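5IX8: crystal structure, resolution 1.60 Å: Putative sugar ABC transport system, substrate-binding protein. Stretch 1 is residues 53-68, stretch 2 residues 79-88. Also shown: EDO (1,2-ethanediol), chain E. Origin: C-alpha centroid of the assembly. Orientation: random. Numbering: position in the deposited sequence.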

ATOM      1  N   VAL A  53     -11.230 -10.680  -4.265  1.00 16.86           N
ATOM      2  CA  VAL A  53     -11.249  -9.277  -3.847  1.00 17.39           C
ATOM      3  C   VAL A  53     -12.433  -9.013  -2.937  1.00 17.32           C
ATOM      4  O   VAL A  53     -13.532  -9.537  -3.147  1.00 18.60           O
ATOM      5  N   ALA A  54     -12.193  -8.194  -1.916  1.00 15.91           N
ATOM      6  CA  ALA A  54     -13.293  -7.692  -1.093  1.00 15.78           C
ATOM      7  C   ALA A  54     -14.265  -6.886  -1.929  1.00 17.64           C
ATOM      8  O   ALA A  54     -15.482  -6.963  -1.726  1.00 19.79           O
ATOM      9  N   GLY A  55     -13.732  -6.051  -2.821  1.00 17.00           N
ATOM     10  CA  GLY A  55     -14.500  -5.224  -3.732  1.00 17.90           C
ATOM     11  C   GLY A  55     -14.454  -3.761  -3.376  1.00 18.98           C
ATOM     12  O   GLY A  55     -14.563  -2.907  -4.271  1.00 21.18           O
ATOM     13  N   ALA A  56     -14.310  -3.444  -2.092  1.00 17.78           N
ATOM     14  CA  ALA A  56     -14.274  -2.047  -1.661  1.00 17.20           C
ATOM     15  C   ALA A  56     -13.748  -2.031  -0.242  1.00 16.02           C
ATOM     16  O   ALA A  56     -13.869  -3.026   0.472  1.00 16.12           O
ATOM     17  N   TYR A  57     -13.184  -0.896   0.175  1.00 15.27           N
ATOM     18  CA  TYR A  57     -12.922  -0.768   1.611  1.00 15.10           C
ATOM     19  C   TYR A  57     -14.241  -0.897   2.372  1.00 15.48           C
ATOM     20  O   TYR A  57     -15.295  -0.440   1.910  1.00 18.02           O
ATOM     21  N   GLY A  58     -14.193  -1.578   3.514  1.00 15.28           N
ATOM     22  CA  GLY A  58     -15.387  -1.845   4.298  1.00 15.21           C
ATOM     23  C   GLY A  58     -16.098  -3.147   3.980  1.00 16.78           C
ATOM     24  O   GLY A  58     -16.991  -3.535   4.747  1.00 18.29           O
ATOM     25  N   ASN A  59     -15.733  -3.835   2.884  1.00 17.69           N
ATOM     26  CA  ASN A  59     -16.356  -5.103   2.501  1.00 17.56           C
ATOM     27  C   ASN A  59     -15.753  -6.264   3.290  1.00 17.14           C
ATOM     28  O   ASN A  59     -15.168  -7.208   2.754  1.00 18.40           O
ATOM     29  N   VAL A  60     -15.929  -6.184   4.607  1.00 17.48           N
ATOM     30  CA  VAL A  60     -15.271  -7.119   5.499  1.00 18.46           C
ATOM     31  C   VAL A  60     -15.935  -8.499   5.445  1.00 18.59           C
ATOM     32  O   VAL A  60     -15.245  -9.524   5.410  1.00 17.85           O
ATOM     33  N   GLN A  61     -17.275  -8.551   5.405  1.00 19.11           N
ATOM     34  CA  GLN A  61     -17.965  -9.843   5.350  1.00 20.64           C
ATOM     35  C   GLN A  61     -17.595 -10.621   4.092  1.00 19.95           C
ATOM     36  O   GLN A  61     -17.424 -11.850   4.136  1.00 19.72           O
ATOM     37  N   GLN A  62     -17.448  -9.917   2.961  1.00 20.37           N
ATOM     38  CA  GLN A  62     -17.008 -10.565   1.729  1.00 22.28           C
ATOM     39  C   GLN A  62     -15.677 -11.270   1.930  1.00 20.64           C
ATOM     40  O   GLN A  62     -15.488 -12.405   1.474  1.00 21.36           O
ATOM     41  N   GLN A  63     -14.745 -10.621   2.634  1.00 18.59           N
ATOM     42  CA  GLN A  63     -13.440 -11.238   2.846  1.00 17.09           C
ATOM     43  C   GLN A  63     -13.508 -12.363   3.859  1.00 16.48           C
ATOM     44  O   GLN A  63     -12.789 -13.352   3.718  1.00 17.16           O
ATOM     45  N   PHE A  64     -14.335 -12.229   4.906  1.00 15.84           N
ATOM     46  CA  PHE A  64     -14.471 -13.346   5.845  1.00 16.98           C
ATOM     47  C   PHE A  64     -14.907 -14.602   5.102  1.00 19.19           C
ATOM     48  O   PHE A  64     -14.401 -15.706   5.360  1.00 20.52           O
ATOM     49  N   ALA A  65     -15.871 -14.454   4.192  1.00 19.15           N
ATOM     50  CA  ALA A  65     -16.364 -15.608   3.451  1.00 19.38           C
ATOM     51  C   ALA A  65     -15.273 -16.183   2.565  1.00 19.20           C
ATOM     52  O   ALA A  65     -15.165 -17.412   2.412  1.00 19.96           O
ATOM     53  N   GLN A  66     -14.452 -15.311   1.978  1.00 17.82           N
ATOM     54  CA  GLN A  66     -13.364 -15.782   1.128  1.00 18.37           C
ATOM     55  C   GLN A  66     -12.339 -16.557   1.941  1.00 18.15           C
ATOM     56  O   GLN A  66     -11.853 -17.603   1.498  1.00 20.01           O
ATOM     57  N   LEU A  67     -11.983 -16.055   3.121  1.00 17.43           N
ATOM     58  CA  LEU A  67     -11.020 -16.760   3.958  1.00 16.32           C
ATOM     59  C   LEU A  67     -11.577 -18.112   4.397  1.00 17.82           C
ATOM     60  O   LEU A  67     -10.865 -19.113   4.407  1.00 17.84           O
ATOM     61  N   GLN A  68     -12.872 -18.161   4.717  1.00 19.46           N
ATOM     62  CA  GLN A  68     -13.498 -19.433   5.050  1.00 23.88           C
ATOM     63  C   GLN A  68     -13.451 -20.413   3.889  1.00 24.28           C
ATOM     64  O   GLN A  68     -13.199 -21.609   4.091  1.00 25.91           O
ATOM     65  N   VAL A  79      -3.317 -15.252   2.220  1.00 11.01           N
ATOM     66  CA  VAL A  79      -2.626 -13.970   2.108  1.00 11.19           C
ATOM     67  C   VAL A  79      -3.692 -12.884   2.095  1.00 11.98           C
ATOM     68  O   VAL A  79      -4.617 -12.945   1.286  1.00 13.32           O
ATOM     69  N   LEU A  80      -3.577 -11.907   2.995  1.00 12.02           N
ATOM     70  CA  LEU A  80      -4.668 -10.996   3.306  1.00 11.68           C
ATOM     71  C   LEU A  80      -4.197  -9.548   3.224  1.00 12.44           C
ATOM     72  O   LEU A  80      -3.258  -9.164   3.925  1.00 11.82           O
ATOM     73  N   SER A  81      -4.860  -8.755   2.379  1.00 12.65           N
ATOM     74  CA  SER A  81      -4.863  -7.290   2.471  1.00 12.89           C
ATOM     75  C   SER A  81      -6.270  -6.893   2.869  1.00 13.04           C
ATOM     76  O   SER A  81      -7.186  -7.028   2.048  1.00 13.44           O
ATOM     77  N   PRO A  82      -6.502  -6.408   4.085  1.00 13.11           N
ATOM     78  CA  PRO A  82      -7.876  -6.329   4.601  1.00 12.72           C
ATOM     79  C   PRO A  82      -8.617  -5.065   4.186  1.00 12.78           C
ATOM     80  O   PRO A  82      -8.038  -3.996   3.994  1.00 14.29           O
ATOM     81  N   ALA A  83      -9.932  -5.199   4.088  1.00 12.93           N
ATOM     82  CA  ALA A  83     -10.799  -4.072   3.749  1.00 13.18           C
ATOM     83  C   ALA A  83     -11.087  -3.160   4.938  1.00 12.61           C
ATOM     84  O   ALA A  83     -11.757  -2.133   4.775  1.00 13.28           O
ATOM     85  N   ALA A  84     -10.636  -3.530   6.121  1.00 12.27           N
ATOM     86  CA  ALA A  84     -10.703  -2.688   7.304  1.00 12.72           C
ATOM     87  C   ALA A  84      -9.607  -3.165   8.232  1.00 11.47           C
ATOM     88  O   ALA A  84      -9.177  -4.319   8.158  1.00 13.45           O
ATOM     89  N   TYR A  85      -9.175  -2.278   9.134  1.00 10.52           N
ATOM     90  CA  TYR A  85      -8.086  -2.646  10.041  1.00 10.78           C
ATOM     91  C   TYR A  85      -8.540  -3.709  11.029  1.00 11.66           C
ATOM     92  O   TYR A  85      -7.835  -4.703  11.253  1.00 11.78           O
ATOM     93  N   SER A  86      -9.708  -3.512  11.631  1.00 12.66           N
ATOM     94  CA  SER A  86     -10.175  -4.328  12.747  1.00 13.44           C
ATOM     95  C   SER A  86     -11.254  -5.315  12.320  1.00 14.42           C
ATOM     96  O   SER A  86     -11.969  -5.117  11.332  1.00 15.78           O
ATOM     97  N   GLY A  87     -11.354  -6.391  13.091  1.00 14.88           N
ATOM     98  CA  GLY A  87     -12.402  -7.381  12.947  1.00 14.87           C
ATOM     99  C   GLY A  87     -11.976  -8.723  12.365  1.00 15.12           C
ATOM    100  O   GLY A  87     -12.827  -9.610  12.236  1.00 17.10           O
ATOM    101  N   TYR A  88     -10.710  -8.891  11.981  1.00 14.23           N
ATOM    102  CA  TYR A  88     -10.240 -10.119  11.346  1.00 13.33           C
ATOM    103  C   TYR A  88      -9.622 -11.103  12.325  1.00 14.93           C
ATOM    104  O   TYR A  88      -9.300 -12.223  11.923  1.00 14.65           O
TER

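The most unusual feature of this contact is a buried glutamine that serves the backbone of the opposing loop with both ends of its amide. Gln-63 points toward stretch 2 with chi1 m (-82°) and chi2 t (-167°), an extended course that delivers its NE2 to Ser-81 O at 3.0 Å (N-H...O angle 173°) while its OE1 accepts from Ala-83 N at 2.9 Å (146°). The one amide thus donates to one backbone group and accepts from another, two residues apart, Ser-81 O and Ala-83 N. Tyr-88 OH lies 2.6 Å from Gln-63 OE1, and Ala-83 N also donates to Tyr-88 OH at 3.3 Å (143°), so the phenol joins the same polar cluster.

Ala-83 is the small residue around which the first loop closes. Its CB points toward stretch 1 and meets Ala-54 CB at 3.9 Å and Ala-56 O at 3.6 Å. The type II turn from Ala-56 to Asn-59 presents Gly-58 N to Ala-83 O at 2.8 Å and 163°; the positive phi of Gly-58 (91°) is one that a side chain would resist.

Along the helix, Val-60, Phe-64 and Leu-67 supply apolar contacts to the Tyr-88 ring. Val-60 (chi1 t) places CG2 3.6 Å from Ala-84 CB and CG1 3.9 Å from Tyr-88 CZ. Phe-64, chi1 m, directs its edge at the face of Tyr-88, also m: the centroids are 5.0 Å apart, the planes stand at 79°, and Phe-64 CE1 approaches Tyr-88 CD2 at 3.6 Å. Leu-67 (m, t) reaches the edge of that ring, CD1 to Tyr-88 CD2 4.2 Å, and touches Leu-80 (t, p) more loosely, CD1 to CD1 4.4 Å.

The bound 1,2-ethanediol, probably from the crystallisation liquor, accepts from Tyr-57 N through its O1 at 3.0 Å (157°).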

ATOM      1  CB  VAL A  53     -11.265  -8.267  -5.022  1.00 18.16           C
ATOM      2  CG1 VAL A  53     -10.015  -8.433  -5.893  1.00 18.64           C
ATOM      3  CG2 VAL A  53     -12.558  -8.351  -5.854  1.00 19.87           C
ATOM      4  CB  ALA A  54     -12.757  -6.813   0.045  1.00 16.05           C
ATOM      5  CB  ALA A  56     -15.664  -1.391  -1.708  1.00 19.15           C
ATOM      6  CB  TYR A  57     -12.248   0.561   1.934  1.00 15.66           C
ATOM      7  CG  TYR A  57     -10.849   0.590   1.393  1.00 15.15           C
ATOM      8  CD1 TYR A  57      -9.820  -0.098   2.040  1.00 14.05           C
ATOM      9  CD2 TYR A  57     -10.552   1.287   0.226  1.00 16.70           C
ATOM     10  CE1 TYR A  57      -8.535  -0.072   1.536  1.00 14.96           C
ATOM     11  CE2 TYR A  57      -9.265   1.306  -0.291  1.00 15.80           C
ATOM     12  CZ  TYR A  57      -8.269   0.615   0.356  1.00 16.17           C
ATOM     13  OH  TYR A  57      -6.993   0.650  -0.140  1.00 16.37           O
ATOM     14  CB  ASN A  59     -16.218  -5.332   0.998  1.00 18.42           C
ATOM     15  CG  ASN A  59     -17.251  -4.562   0.212  1.00 20.91           C
ATOM     16  OD1 ASN A  59     -18.004  -3.764   0.798  1.00 22.79           O
ATOM     17  ND2 ASN A  59     -17.321  -4.798  -1.098  1.00 20.83           N
ATOM     18  CB  VAL A  60     -15.256  -6.496   6.904  1.00 19.91           C
ATOM     19  CG1 VAL A  60     -14.784  -7.469   7.907  1.00 22.31           C
ATOM     20  CG2 VAL A  60     -14.333  -5.291   6.905  1.00 19.33           C
ATOM     21  CB  GLN A  61     -19.476  -9.627   5.437  1.00 24.18           C
ATOM     22  CG  GLN A  61     -19.943  -9.193   6.842  1.00 28.07           C
ATOM     23  CD  GLN A  61     -19.688 -10.275   7.900  1.00 31.12           C
ATOM     24  OE1 GLN A  61     -19.772 -11.478   7.612  1.00 32.19           O
ATOM     25  NE2 GLN A  61     -19.353  -9.854   9.117  1.00 32.06           N
ATOM     26  CB  GLN A  62     -16.895  -9.530   0.606  1.00 24.94           C
ATOM     27  CG  GLN A  62     -18.236  -8.990   0.099  1.00 27.36           C
ATOM     28  CD  GLN A  62     -18.808  -7.808   0.914  1.00 28.98           C
ATOM     29  OE1 GLN A  62     -18.443  -7.562   2.068  1.00 27.82           O
ATOM     30  NE2 GLN A  62     -19.731  -7.077   0.290  1.00 31.27           N
ATOM     31  CB  GLN A  63     -12.411 -10.197   3.284  1.00 18.25           C
ATOM     32  CG  GLN A  63     -11.847  -9.463   2.144  1.00 17.63           C
ATOM     33  CD  GLN A  63     -10.628  -8.665   2.515  1.00 14.80           C
ATOM     34  OE1 GLN A  63     -10.592  -7.977   3.542  1.00 13.95           O
ATOM     35  NE2 GLN A  63      -9.628  -8.736   1.673  1.00 14.67           N
ATOM     36  CB  PHE A  64     -15.511 -13.034   6.922  1.00 18.46           C
ATOM     37  CG  PHE A  64     -15.129 -11.942   7.892  1.00 19.40           C
ATOM     38  CD1 PHE A  64     -13.868 -11.395   7.941  1.00 20.79           C
ATOM     39  CD2 PHE A  64     -16.108 -11.448   8.745  1.00 21.74           C
ATOM     40  CE1 PHE A  64     -13.552 -10.414   8.863  1.00 21.33           C
ATOM     41  CE2 PHE A  64     -15.825 -10.450   9.656  1.00 23.07           C
ATOM     42  CZ  PHE A  64     -14.547  -9.931   9.730  1.00 23.28           C
ATOM     43  CB  ALA A  65     -17.592 -15.222   2.627  1.00 19.87           C
ATOM     44  CB  GLN A  66     -12.705 -14.606   0.405  1.00 17.36           C
ATOM     45  CG  GLN A  66     -13.625 -14.041  -0.687  1.00 17.16           C
ATOM     46  CD  GLN A  66     -13.285 -12.634  -1.065  1.00 17.67           C
ATOM     47  OE1 GLN A  66     -12.347 -12.043  -0.513  1.00 18.95           O
ATOM     48  NE2 GLN A  66     -14.051 -12.070  -2.015  1.00 18.61           N
ATOM     49  CB  LEU A  67     -10.668 -15.894   5.167  1.00 15.62           C
ATOM     50  CG  LEU A  67      -9.857 -14.643   4.779  1.00 16.16           C
ATOM     51  CD1 LEU A  67      -9.880 -13.559   5.883  1.00 17.67           C
ATOM     52  CD2 LEU A  67      -8.418 -15.033   4.458  1.00 16.12           C
ATOM     53  CB  GLN A  68     -14.931 -19.182   5.500  1.00 26.95           C
ATOM     54  CG  GLN A  68     -14.951 -18.583   6.892  1.00 30.28           C
ATOM     55  CD  GLN A  68     -14.509 -19.601   7.923  1.00 33.38           C
ATOM     56  OE1 GLN A  68     -14.844 -20.802   7.815  1.00 34.02           O
ATOM     57  NE2 GLN A  68     -13.736 -19.145   8.923  1.00 33.67           N
ATOM     58  CB  VAL A  79      -1.770 -13.913   0.828  1.00 11.74           C
ATOM     59  CG1 VAL A  79      -1.082 -12.541   0.683  1.00 13.81           C
ATOM     60  CG2 VAL A  79      -0.773 -15.065   0.807  1.00 12.92           C
ATOM     61  CB  LEU A  80      -5.206 -11.283   4.717  1.00 10.48           C
ATOM     62  CG  LEU A  80      -6.193 -10.256   5.261  1.00 11.77           C
ATOM     63  CD1 LEU A  80      -7.453 -10.215   4.360  1.00 12.59           C
ATOM     64  CD2 LEU A  80      -6.507 -10.598   6.745  1.00 13.27           C
ATOM     65  CB  SER A  81      -4.490  -6.636   1.140  1.00 12.93           C
ATOM     66  OG  SER A  81      -3.206  -7.018   0.698  1.00 13.10           O
ATOM     67  CB  PRO A  82      -7.666  -6.360   6.123  1.00 12.69           C
ATOM     68  CG  PRO A  82      -6.363  -5.597   6.294  1.00 12.75           C
ATOM     69  CD  PRO A  82      -5.499  -6.023   5.100  1.00 13.66           C
ATOM     70  CB  ALA A  83     -12.114  -4.576   3.163  1.00 13.32           C
ATOM     71  CB  ALA A  84     -12.049  -2.795   8.019  1.00 14.24           C
ATOM     72  CB  TYR A  85      -7.574  -1.421  10.785  1.00 11.91           C
ATOM     73  CG  TYR A  85      -6.382  -1.675  11.707  1.00 12.07           C
ATOM     74  CD1 TYR A  85      -5.182  -2.243  11.218  1.00 11.90           C
ATOM     75  CD2 TYR A  85      -6.424  -1.291  13.048  1.00 11.58           C
ATOM     76  CE1 TYR A  85      -4.057  -2.423  12.049  1.00 12.30           C
ATOM     77  CE2 TYR A  85      -5.322  -1.454  13.864  1.00 11.21           C
ATOM     78  CZ  TYR A  85      -4.137  -2.031  13.372  1.00 12.58           C
ATOM     79  OH  TYR A  85      -3.073  -2.177  14.223  1.00 13.12           O
ATOM     80  CB  SER A  86     -10.696  -3.442  13.890  1.00 14.81           C
ATOM     81  OG  SER A  86      -9.641  -2.652  14.438  1.00 16.33           O
ATOM     82  CB  TYR A  88      -9.207  -9.799  10.246  1.00 13.73           C
ATOM     83  CG  TYR A  88      -9.863  -9.160   9.043  1.00 13.76           C
ATOM     84  CD1 TYR A  88     -10.242  -7.823   9.067  1.00 14.66           C
ATOM     85  CD2 TYR A  88     -10.110  -9.893   7.886  1.00 13.94           C
ATOM     86  CE1 TYR A  88     -10.828  -7.229   7.991  1.00 14.43           C
ATOM     87  CE2 TYR A  88     -10.717  -9.288   6.772  1.00 13.49           C
ATOM     88  CZ  TYR A  88     -11.086  -7.964   6.850  1.00 14.43           C
ATOM     89  OH  TYR A  88     -11.681  -7.354   5.788  1.00 14.87           O
TER
HETATM   90  C1  EDO E 503     -12.536   0.849  -3.076  1.00 29.12           C
HETATM   91  O1  EDO E 503     -13.264   1.224  -1.891  1.00 26.03           O
HETATM   92  C2  EDO E 503     -12.030   2.098  -3.793  1.00 30.89           C
HETATM   93  O2  EDO E 503     -10.988   2.685  -3.011  1.00 31.66           O